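Side-chain contacts in lipase (Photobacterium sp. M37, PDB 2ORY), which probably hydrolyses the ester bonds of triacylglycerols, as a cold-adapted bacterial lipase of the class 3 family with an alpha/beta-hydrolase fold: residues D189-G192 with V193-Q197; D218-D221 with D222-D226; P263-Y266 with Q267-L270. One frame throughout, in Å; residues are numbered along the deposited sequence.

Overall arrangement
All three interactions are local. Interactions 1 and 2 both adjoin helix 175-189 and meet through a probable Tyr219-Asp189 hydrogen bond, their centres about 17 Å apart. Interaction 1, the turn toward strand 199-206, is held mainly by backbone hydrogen bonds; Ile190 and Leu195 are buried, Val193 and Lys194 exposed. Interaction 2, on the last turns of helix 214-224, covers two aromatic rings with sulfur and methyl groups, Phe220 and Leu224 being buried against helix 175-189 and strand 199-206. Interaction 3 starts helix 265-278 about 45 Å from interaction 1 between centres, leaves Leu264, Leu265 and Tyr266 exposed, and mixes apolar overlap, a water bridge with one weak leg and a proline CG over a guanidinium face.

Interaction 1 of 3, residues D189-G192 with V193-Q197; sequences DIQG and VKLSQ
Gln191 reaches across the turn to Leu195 and Ser196, and its side chain crosses from an apolar start to a polar end. From CB the chain is turned toward these two residues, with CG beside the backbone N and anti to the carbonyl carbon (chi1 -82°): Gln191 CG comes within 4.2 Å of Leu195 CD1 and 3.6 Å of Ser196 O. Beyond CG the chain is extended, which carries the amide to the Ser196 carbonyl, Gln191 CD lying 3.8 Å from Ser196 O. At the tip NE2 is directed at Ser196 O and at the backbone O of Ile199 at the start of the next strand, but its modelled place makes both bonds less sure. The backbone beneath is a type II beta turn, Ile190 to Val193, with Gly192 supplying the positive phi (90°) at its third position. Ile190 O gathers the N-H groups of Val193 and Lys194. The Lys194 N to Ile190 O bond, 2.8 Å, is nearly straight, whereas Val193 N stands above the carbonyl plane. In return Gly192 N gives its hydrogen to Leu195 O at 2.7 Å, so the loop is tied in both directions and Gln191 and Leu195 form a single beta bridge. On the apolar side Ile190 CG1 rests 4.1 Å from Leu195 CB, and both side chains lean on Leu153 of helix 152-160. Asn157 of that helix also grips the Lys194 carbonyl, and Ser196 OG bonds to Gly164 O. The turn thus forms the return loop of a right-handed beta-alpha-beta crossover, leaving helix 175-189 and entering strand 199-206, which runs parallel to strand 166-173 beside it.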
ATOM      1  N   ASP A 189      -8.525 -14.443  -7.526  1.00 29.78           N
ATOM      2  CA  ASP A 189      -8.134 -15.593  -8.325  1.00 29.65           C
ATOM      3  C   ASP A 189      -8.332 -16.965  -7.703  1.00 29.32           C
ATOM      4  O   ASP A 189      -8.433 -17.943  -8.436  1.00 30.70           O
ATOM      5  CB  ASP A 189      -6.684 -15.473  -8.778  1.00 33.05           C
ATOM      6  CG  ASP A 189      -6.502 -14.501  -9.930  1.00 34.19           C
ATOM      7  OD1 ASP A 189      -7.421 -14.369 -10.774  1.00 30.12           O
ATOM      8  OD2 ASP A 189      -5.418 -13.881 -10.003  1.00 32.74           O
ATOM      9  N   ILE A 190      -8.382 -17.061  -6.378  1.00 26.15           N
ATOM     10  CA  ILE A 190      -8.568 -18.368  -5.752  1.00 27.22           C
ATOM     11  C   ILE A 190      -9.995 -18.586  -5.233  1.00 28.78           C
ATOM     12  O   ILE A 190     -10.277 -19.576  -4.549  1.00 29.10           O
ATOM     13  CB  ILE A 190      -7.586 -18.578  -4.596  1.00 24.73           C
ATOM     14  CG1 ILE A 190      -7.921 -17.630  -3.450  1.00 24.74           C
ATOM     15  CG2 ILE A 190      -6.161 -18.336  -5.085  1.00 29.74           C
ATOM     16  CD1 ILE A 190      -7.038 -17.825  -2.222  1.00 23.08           C
ATOM     17  N   GLN A 191     -10.884 -17.648  -5.541  1.00 24.85           N
ATOM     18  CA  GLN A 191     -12.274 -17.769  -5.129  1.00 29.79           C
ATOM     19  C   GLN A 191     -12.909 -18.947  -5.859  1.00 31.95           C
ATOM     20  O   GLN A 191     -12.681 -19.141  -7.053  1.00 31.88           O
ATOM     21  CB  GLN A 191     -13.055 -16.486  -5.454  1.00 23.82           C
ATOM     22  CG  GLN A 191     -12.882 -15.411  -4.417  1.00 26.95           C
ATOM     23  CD  GLN A 191     -13.777 -14.211  -4.640  1.00 30.78           C
ATOM     24  OE1 GLN A 191     -13.553 -13.417  -5.547  1.00 39.45           O
ATOM     25  NE2 GLN A 191     -14.796 -14.070  -3.803  1.00 28.69           N
ATOM     26  N   GLY A 192     -13.709 -19.723  -5.135  1.00 34.27           N
ATOM     27  CA  GLY A 192     -14.372 -20.865  -5.736  1.00 34.15           C
ATOM     28  C   GLY A 192     -13.508 -22.093  -5.618  1.00 39.42           C
ATOM     29  O   GLY A 192     -13.908 -23.192  -5.992  1.00 43.10           O
ATOM     30  N   VAL A 193     -12.305 -21.899  -5.095  1.00 41.95           N
ATOM     31  CA  VAL A 193     -11.373 -22.995  -4.924  1.00 39.40           C
ATOM     32  C   VAL A 193     -10.893 -23.053  -3.495  1.00 40.66           C
ATOM     33  O   VAL A 193     -11.026 -24.072  -2.834  1.00 43.67           O
ATOM     34  CB  VAL A 193     -10.136 -22.837  -5.809  1.00 41.23           C
ATOM     35  CG1 VAL A 193      -9.188 -24.025  -5.597  1.00 41.60           C
ATOM     36  CG2 VAL A 193     -10.557 -22.721  -7.259  1.00 45.37           C
ATOM     37  N   LYS A 194     -10.338 -21.946  -3.018  1.00 39.23           N
ATOM     38  CA  LYS A 194      -9.813 -21.913  -1.669  1.00 36.70           C
ATOM     39  C   LYS A 194     -10.419 -20.779  -0.869  1.00 35.25           C
ATOM     40  O   LYS A 194     -10.031 -20.539   0.271  1.00 35.91           O
ATOM     41  CB  LYS A 194      -8.297 -21.754  -1.718  1.00 41.23           C
ATOM     42  CG  LYS A 194      -7.583 -22.805  -2.537  1.00 39.53           C
ATOM     43  CD  LYS A 194      -6.091 -22.588  -2.451  1.00 50.85           C
ATOM     44  CE  LYS A 194      -5.309 -23.653  -3.206  1.00 54.51           C
ATOM     45  NZ  LYS A 194      -3.834 -23.408  -3.088  1.00 53.75           N
ATOM     46  N   LEU A 195     -11.370 -20.077  -1.475  1.00 33.05           N
ATOM     47  CA  LEU A 195     -12.031 -18.959  -0.808  1.00 33.08           C
ATOM     48  C   LEU A 195     -13.477 -18.915  -1.281  1.00 32.62           C
ATOM     49  O   LEU A 195     -13.755 -19.187  -2.446  1.00 29.78           O
ATOM     50  CB  LEU A 195     -11.346 -17.628  -1.178  1.00 25.54           C
ATOM     51  CG  LEU A 195     -10.969 -16.598  -0.095  1.00 30.26           C
ATOM     52  CD1 LEU A 195     -10.977 -15.182  -0.705  1.00 26.09           C
ATOM     53  CD2 LEU A 195     -11.912 -16.673   1.093  1.00 23.76           C
ATOM     54  N   SER A 196     -14.399 -18.559  -0.388  1.00 36.16           N
ATOM     55  CA  SER A 196     -15.807 -18.468  -0.777  1.00 34.09           C
ATOM     56  C   SER A 196     -15.976 -17.560  -1.980  1.00 34.18           C
ATOM     57  O   SER A 196     -15.374 -16.486  -2.058  1.00 30.77           O
ATOM     58  CB  SER A 196     -16.671 -17.925   0.363  1.00 33.89           C
ATOM     59  OG  SER A 196     -18.009 -17.694  -0.077  1.00 31.48           O
ATOM     60  N   GLN A 197     -16.814 -17.994  -2.912  1.00 35.59           N
ATOM     61  CA  GLN A 197     -17.078 -17.219  -4.119  1.00 37.07           C
ATOM     62  C   GLN A 197     -18.094 -16.127  -3.790  1.00 35.41           C
ATOM     63  O   GLN A 197     -18.297 -15.194  -4.565  1.00 31.38           O
ATOM     64  CB  GLN A 197     -17.629 -18.142  -5.217  1.00 42.69           C
ATOM     65  CG  GLN A 197     -17.798 -17.493  -6.605  1.00 51.95           C
ATOM     66  CD  GLN A 197     -16.482 -17.283  -7.365  1.00 54.21           C
ATOM     67  OE1 GLN A 197     -15.852 -18.241  -7.824  1.00 54.38           O
ATOM     68  NE2 GLN A 197     -16.070 -16.022  -7.503  1.00 53.94           N
TER

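Interaction 2 of 3, residues D218-D221 with D222-D226; sequences DYFD and DCLGD
Phe220 and Leu224, and likewise Tyr219 and Cys223, pair four residues apart along the closing turns of helix 214-224, as a CH-pi and a Cys sulfur-aromatic contact. Leu224 CD1 sits over one face of the Phe220 ring, 3.6 Å from its centroid and displaced toward the rim; CD2 of the same leucine reaches Phe220 CZ at 3.5 Å. On the Tyr219 ring the sulfur takes the same kind of place, Cys223 SG lying 3.5 Å from the centroid and closest to CZ. Both rings swing forward along the helix because their CG atoms are anti to the backbone N (chi1 173° for Tyr219), which brings each face over the residue one turn on. In the next shell Leu185 of helix 175-189 touches Tyr219, Phe220 and Cys223, while Thr203 of strand 199-206 meets Phe220 and Leu224, so this helix packs against both. Tyr219 OH probably bonds to Asp189 OD1, and Asp221 OD1, in plane at the edge of the Phe220 ring, accepts from Lys287 N. Gly225 is the first residue to leave helical phi/psi, with positive phi, yet Gly225 N still donates to Asp221 O at 2.7 Å.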
ATOM      1  N   ASP A 218      -3.224  -5.285 -17.018  1.00 30.94           N
ATOM      2  CA  ASP A 218      -4.450  -5.375 -17.821  1.00 30.12           C
ATOM      3  C   ASP A 218      -5.363  -6.496 -17.277  1.00 26.22           C
ATOM      4  O   ASP A 218      -6.583  -6.353 -17.219  1.00 27.02           O
ATOM      5  CB  ASP A 218      -4.119  -5.622 -19.297  1.00 29.53           C
ATOM      6  CG  ASP A 218      -3.580  -4.378 -20.000  1.00 32.25           C
ATOM      7  OD1 ASP A 218      -3.857  -3.248 -19.534  1.00 33.86           O
ATOM      8  OD2 ASP A 218      -2.888  -4.535 -21.033  1.00 34.19           O
ATOM      9  N   TYR A 219      -4.778  -7.612 -16.871  1.00 25.63           N
ATOM     10  CA  TYR A 219      -5.595  -8.665 -16.312  1.00 25.64           C
ATOM     11  C   TYR A 219      -6.251  -8.135 -15.033  1.00 29.06           C
ATOM     12  O   TYR A 219      -7.455  -8.312 -14.813  1.00 28.00           O
ATOM     13  CB  TYR A 219      -4.755  -9.886 -15.990  1.00 26.29           C
ATOM     14  CG  TYR A 219      -5.528 -10.937 -15.249  1.00 29.57           C
ATOM     15  CD1 TYR A 219      -6.570 -11.636 -15.868  1.00 28.61           C
ATOM     16  CD2 TYR A 219      -5.238 -11.228 -13.915  1.00 30.38           C
ATOM     17  CE1 TYR A 219      -7.298 -12.596 -15.172  1.00 24.66           C
ATOM     18  CE2 TYR A 219      -5.969 -12.184 -13.214  1.00 25.58           C
ATOM     19  CZ  TYR A 219      -6.992 -12.859 -13.845  1.00 28.96           C
ATOM     20  OH  TYR A 219      -7.725 -13.783 -13.132  1.00 34.89           O
ATOM     21  N   PHE A 220      -5.462  -7.481 -14.182  1.00 30.58           N
ATOM     22  CA  PHE A 220      -6.002  -6.907 -12.941  1.00 27.27           C
ATOM     23  C   PHE A 220      -7.212  -5.979 -13.215  1.00 23.93           C
ATOM     24  O   PHE A 220      -8.238  -6.063 -12.537  1.00 25.78           O
ATOM     25  CB  PHE A 220      -4.925  -6.101 -12.210  1.00 25.36           C
ATOM     26  CG  PHE A 220      -5.407  -5.469 -10.945  1.00 23.00           C
ATOM     27  CD1 PHE A 220      -5.300  -6.143  -9.733  1.00 27.11           C
ATOM     28  CD2 PHE A 220      -6.007  -4.213 -10.963  1.00 21.61           C
ATOM     29  CE1 PHE A 220      -5.786  -5.573  -8.554  1.00 24.89           C
ATOM     30  CE2 PHE A 220      -6.498  -3.635  -9.796  1.00 22.75           C
ATOM     31  CZ  PHE A 220      -6.386  -4.317  -8.588  1.00 29.35           C
ATOM     32  N   ASP A 221      -7.073  -5.085 -14.191  1.00 23.91           N
ATOM     33  CA  ASP A 221      -8.140  -4.150 -14.538  1.00 27.05           C
ATOM     34  C   ASP A 221      -9.414  -4.882 -14.932  1.00 28.08           C
ATOM     35  O   ASP A 221     -10.508  -4.581 -14.440  1.00 27.18           O
ATOM     36  CB  ASP A 221      -7.697  -3.243 -15.689  1.00 27.40           C
ATOM     37  CG  ASP A 221      -6.694  -2.197 -15.247  1.00 29.32           C
ATOM     38  OD1 ASP A 221      -6.406  -2.139 -14.030  1.00 30.06           O
ATOM     39  OD2 ASP A 221      -6.202  -1.436 -16.110  1.00 28.80           O
ATOM     40  N   ASP A 222      -9.257  -5.849 -15.820  1.00 30.30           N
ATOM     41  CA  ASP A 222     -10.386  -6.640 -16.278  1.00 41.01           C
ATOM     42  C   ASP A 222     -11.041  -7.401 -15.123  1.00 40.55           C
ATOM     43  O   ASP A 222     -12.240  -7.674 -15.163  1.00 43.58           O
ATOM     44  CB  ASP A 222      -9.931  -7.607 -17.376  1.00 44.97           C
ATOM     45  CG  ASP A 222     -11.089  -8.291 -18.057  1.00 54.00           C
ATOM     46  OD1 ASP A 222     -11.437  -9.435 -17.677  1.00 59.92           O
ATOM     47  OD2 ASP A 222     -11.670  -7.669 -18.966  1.00 57.22           O
ATOM     48  N   CYS A 223     -10.272  -7.719 -14.082  1.00 40.63           N
ATOM     49  CA  CYS A 223     -10.815  -8.451 -12.934  1.00 35.71           C
ATOM     50  C   CYS A 223     -11.477  -7.612 -11.853  1.00 35.18           C
ATOM     51  O   CYS A 223     -12.515  -8.006 -11.328  1.00 31.58           O
ATOM     52  CB  CYS A 223      -9.734  -9.294 -12.273  1.00 38.83           C
ATOM     53  SG  CYS A 223      -9.274 -10.692 -13.231  1.00 47.24           S
ATOM     54  N   LEU A 224     -10.872  -6.482 -11.485  1.00 35.92           N
ATOM     55  CA  LEU A 224     -11.474  -5.627 -10.463  1.00 39.51           C
ATOM     56  C   LEU A 224     -12.308  -4.498 -11.029  1.00 43.88           C
ATOM     57  O   LEU A 224     -13.237  -4.011 -10.368  1.00 44.66           O
ATOM     58  CB  LEU A 224     -10.423  -5.030  -9.532  1.00 37.28           C
ATOM     59  CG  LEU A 224      -9.934  -6.072  -8.539  1.00 43.36           C
ATOM     60  CD1 LEU A 224      -8.831  -6.889  -9.179  1.00 43.12           C
ATOM     61  CD2 LEU A 224      -9.450  -5.392  -7.291  1.00 48.59           C
ATOM     62  N   GLY A 225     -11.972  -4.079 -12.247  1.00 44.00           N
ATOM     63  CA  GLY A 225     -12.707  -3.004 -12.881  1.00 39.96           C
ATOM     64  C   GLY A 225     -13.014  -1.883 -11.915  1.00 35.75           C
ATOM     65  O   GLY A 225     -12.105  -1.214 -11.430  1.00 33.43           O
ATOM     66  N   ASP A 226     -14.296  -1.690 -11.625  1.00 37.02           N
ATOM     67  CA  ASP A 226     -14.727  -0.626 -10.721  1.00 40.68           C
ATOM     68  C   ASP A 226     -14.429  -0.913  -9.263  1.00 39.12           C
ATOM     69  O   ASP A 226     -14.408   0.009  -8.451  1.00 39.82           O
ATOM     70  CB  ASP A 226     -16.226  -0.353 -10.857  1.00 44.43           C
ATOM     71  CG  ASP A 226     -16.575   0.348 -12.150  1.00 47.80           C
ATOM     72  OD1 ASP A 226     -15.920   1.362 -12.483  1.00 45.05           O
ATOM     73  OD2 ASP A 226     -17.512  -0.122 -12.829  1.00 55.34           O
TER

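Interaction 3 of 3, residues P263-Y266 with Q267-L270; sequences PLLY and QRAL
Arg268 sets one face of its guanidinium against Pro263 CG: the proline atom stands above the flat group, offset toward its rim, and is 4.1 Å from Arg268 CZ. The stem joins in, with Arg268 CG 3.9 Å from the same Pro263 CG. An extended chain from CG to NE carries the charged end back past the start of helix 265-278, and Leu265 CD2 meets it at a slant, 3.9 Å from Arg268 CD. Pro263 also touches Gln267, CB to CB, and Tyr304 of helix 304-319.

Gln267 behaves differently. Its chain bends at chi2 (59°), folding the amide back toward the N-cap residue, Leu264. A water accepts from Leu264 N at 2.9 Å and, through a weak bond, from Gln267 NE2, so it bridges the backbone just ahead of the helix to this side chain. The amide oxygen is held by Ser98 OG of helix 97-102; it also lies in plane at the edge of the Tyr266 ring, 3.7 Å from Tyr266 CD2. Ring and amide planes are about 50° apart.

Tyr266 stretches out with CG anti to the backbone N (chi1 -168°), bringing Leu270 CD1 to 3.7 Å from Tyr266 CE2, while Leu270 in turn packs on Ser98 and Phe102. Beneath these side chains the i to i+4 backbone bonds of the helix begin with Arg268 N donating to Leu264 O at 3.0 Å, followed by the bonds from Ala269 to Leu265 and from Leu270 to Tyr266. The Ser98 bond to OE1, with the weak water bond at NE2 adding to it, would help fix the rotation of the Gln267 amide, whereas the Arg268 guanidinium turns a face to Pro263 CG while its NE lies 3.5 Å from Pro263 O.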
ATOM      1  N   PRO A 263      16.602  17.099  -8.067  1.00 25.89           N
ATOM      2  CA  PRO A 263      17.281  15.959  -7.434  1.00 26.89           C
ATOM      3  C   PRO A 263      18.803  16.112  -7.465  1.00 29.18           C
ATOM      4  O   PRO A 263      19.362  16.596  -8.460  1.00 27.25           O
ATOM      5  CB  PRO A 263      16.833  14.781  -8.285  1.00 27.48           C
ATOM      6  CG  PRO A 263      16.729  15.413  -9.680  1.00 27.85           C
ATOM      7  CD  PRO A 263      16.052  16.735  -9.385  1.00 20.46           C
ATOM      8  N   LEU A 264      19.467  15.720  -6.380  1.00 24.80           N
ATOM      9  CA  LEU A 264      20.920  15.772  -6.318  1.00 24.39           C
ATOM     10  C   LEU A 264      21.433  14.758  -7.333  1.00 22.26           C
ATOM     11  O   LEU A 264      20.692  13.879  -7.778  1.00 24.04           O
ATOM     12  CB  LEU A 264      21.432  15.404  -4.911  1.00 20.63           C
ATOM     13  CG  LEU A 264      21.010  16.380  -3.810  1.00 24.22           C
ATOM     14  CD1 LEU A 264      21.357  15.816  -2.412  1.00 21.71           C
ATOM     15  CD2 LEU A 264      21.674  17.747  -4.060  1.00 19.32           C
ATOM     16  N   LEU A 265      22.699  14.879  -7.697  1.00 19.87           N
ATOM     17  CA  LEU A 265      23.303  13.975  -8.671  1.00 24.72           C
ATOM     18  C   LEU A 265      23.223  12.494  -8.282  1.00 23.30           C
ATOM     19  O   LEU A 265      23.062  11.635  -9.152  1.00 22.91           O
ATOM     20  CB  LEU A 265      24.778  14.368  -8.882  1.00 25.16           C
ATOM     21  CG  LEU A 265      25.000  15.725  -9.557  1.00 31.21           C
ATOM     22  CD1 LEU A 265      26.480  16.142  -9.503  1.00 26.36           C
ATOM     23  CD2 LEU A 265      24.507  15.620 -10.996  1.00 27.12           C
ATOM     24  N   TYR A 266      23.352  12.197  -6.985  1.00 23.23           N
ATOM     25  CA  TYR A 266      23.309  10.806  -6.528  1.00 21.57           C
ATOM     26  C   TYR A 266      21.957  10.234  -6.917  1.00 19.31           C
ATOM     27  O   TYR A 266      21.881   9.120  -7.405  1.00 23.17           O
ATOM     28  CB  TYR A 266      23.504  10.700  -5.008  1.00 19.64           C
ATOM     29  CG  TYR A 266      23.749   9.272  -4.511  1.00 27.93           C
ATOM     30  CD1 TYR A 266      25.026   8.704  -4.567  1.00 25.81           C
ATOM     31  CD2 TYR A 266      22.705   8.485  -3.990  1.00 25.92           C
ATOM     32  CE1 TYR A 266      25.269   7.402  -4.125  1.00 21.94           C
ATOM     33  CE2 TYR A 266      22.937   7.164  -3.537  1.00 14.89           C
ATOM     34  CZ  TYR A 266      24.226   6.635  -3.614  1.00 24.65           C
ATOM     35  OH  TYR A 266      24.511   5.348  -3.201  1.00 21.12           O
ATOM     36  N   GLN A 267      20.891  11.006  -6.713  1.00 20.34           N
ATOM     37  CA  GLN A 267      19.558  10.545  -7.083  1.00 23.22           C
ATOM     38  C   GLN A 267      19.384  10.462  -8.610  1.00 23.12           C
ATOM     39  O   GLN A 267      18.678   9.586  -9.117  1.00 21.87           O
ATOM     40  CB  GLN A 267      18.504  11.465  -6.483  1.00 23.12           C
ATOM     41  CG  GLN A 267      18.026  11.040  -5.104  1.00 20.65           C
ATOM     42  CD  GLN A 267      19.142  10.962  -4.070  1.00 17.82           C
ATOM     43  OE1 GLN A 267      19.305   9.940  -3.394  1.00 24.16           O
ATOM     44  NE2 GLN A 267      19.892  12.042  -3.922  1.00 18.17           N
ATOM     45  N   ARG A 268      20.022  11.374  -9.345  1.00 26.74           N
ATOM     46  CA  ARG A 268      19.929  11.347 -10.810  1.00 26.50           C
ATOM     47  C   ARG A 268      20.548  10.053 -11.309  1.00 24.08           C
ATOM     48  O   ARG A 268      20.031   9.450 -12.244  1.00 24.87           O
ATOM     49  CB  ARG A 268      20.661  12.532 -11.440  1.00 25.00           C
ATOM     50  CG  ARG A 268      19.893  13.832 -11.414  1.00 29.08           C
ATOM     51  CD  ARG A 268      20.767  14.961 -11.943  1.00 35.94           C
ATOM     52  NE  ARG A 268      20.065  16.237 -11.919  1.00 43.98           N
ATOM     53  CZ  ARG A 268      19.118  16.582 -12.785  1.00 47.58           C
ATOM     54  NH1 ARG A 268      18.767  15.743 -13.756  1.00 49.91           N
ATOM     55  NH2 ARG A 268      18.510  17.756 -12.671  1.00 44.54           N
ATOM     56  N   ALA A 269      21.659   9.637 -10.689  1.00 21.99           N
ATOM     57  CA  ALA A 269      22.327   8.380 -11.057  1.00 22.10           C
ATOM     58  C   ALA A 269      21.415   7.187 -10.728  1.00 23.74           C
ATOM     59  O   ALA A 269      21.327   6.232 -11.506  1.00 23.52           O
ATOM     60  CB  ALA A 269      23.667   8.242 -10.304  1.00 18.67           C
ATOM     61  N   LEU A 270      20.741   7.233  -9.575  1.00 23.53           N
ATOM     62  CA  LEU A 270      19.834   6.135  -9.201  1.00 22.64           C
ATOM     63  C   LEU A 270      18.666   6.053 -10.185  1.00 24.17           C
ATOM     64  O   LEU A 270      18.292   4.966 -10.613  1.00 24.51           O
ATOM     65  CB  LEU A 270      19.306   6.317  -7.769  1.00 19.70           C
ATOM     66  CG  LEU A 270      20.211   5.792  -6.649  1.00 18.53           C
ATOM     67  CD1 LEU A 270      19.770   6.296  -5.291  1.00 18.96           C
ATOM     68  CD2 LEU A 270      20.165   4.295  -6.686  1.00 15.44           C
TER
HETATM   69  O   HOH W   1      18.063  14.285  -4.320  1.00 31.42           O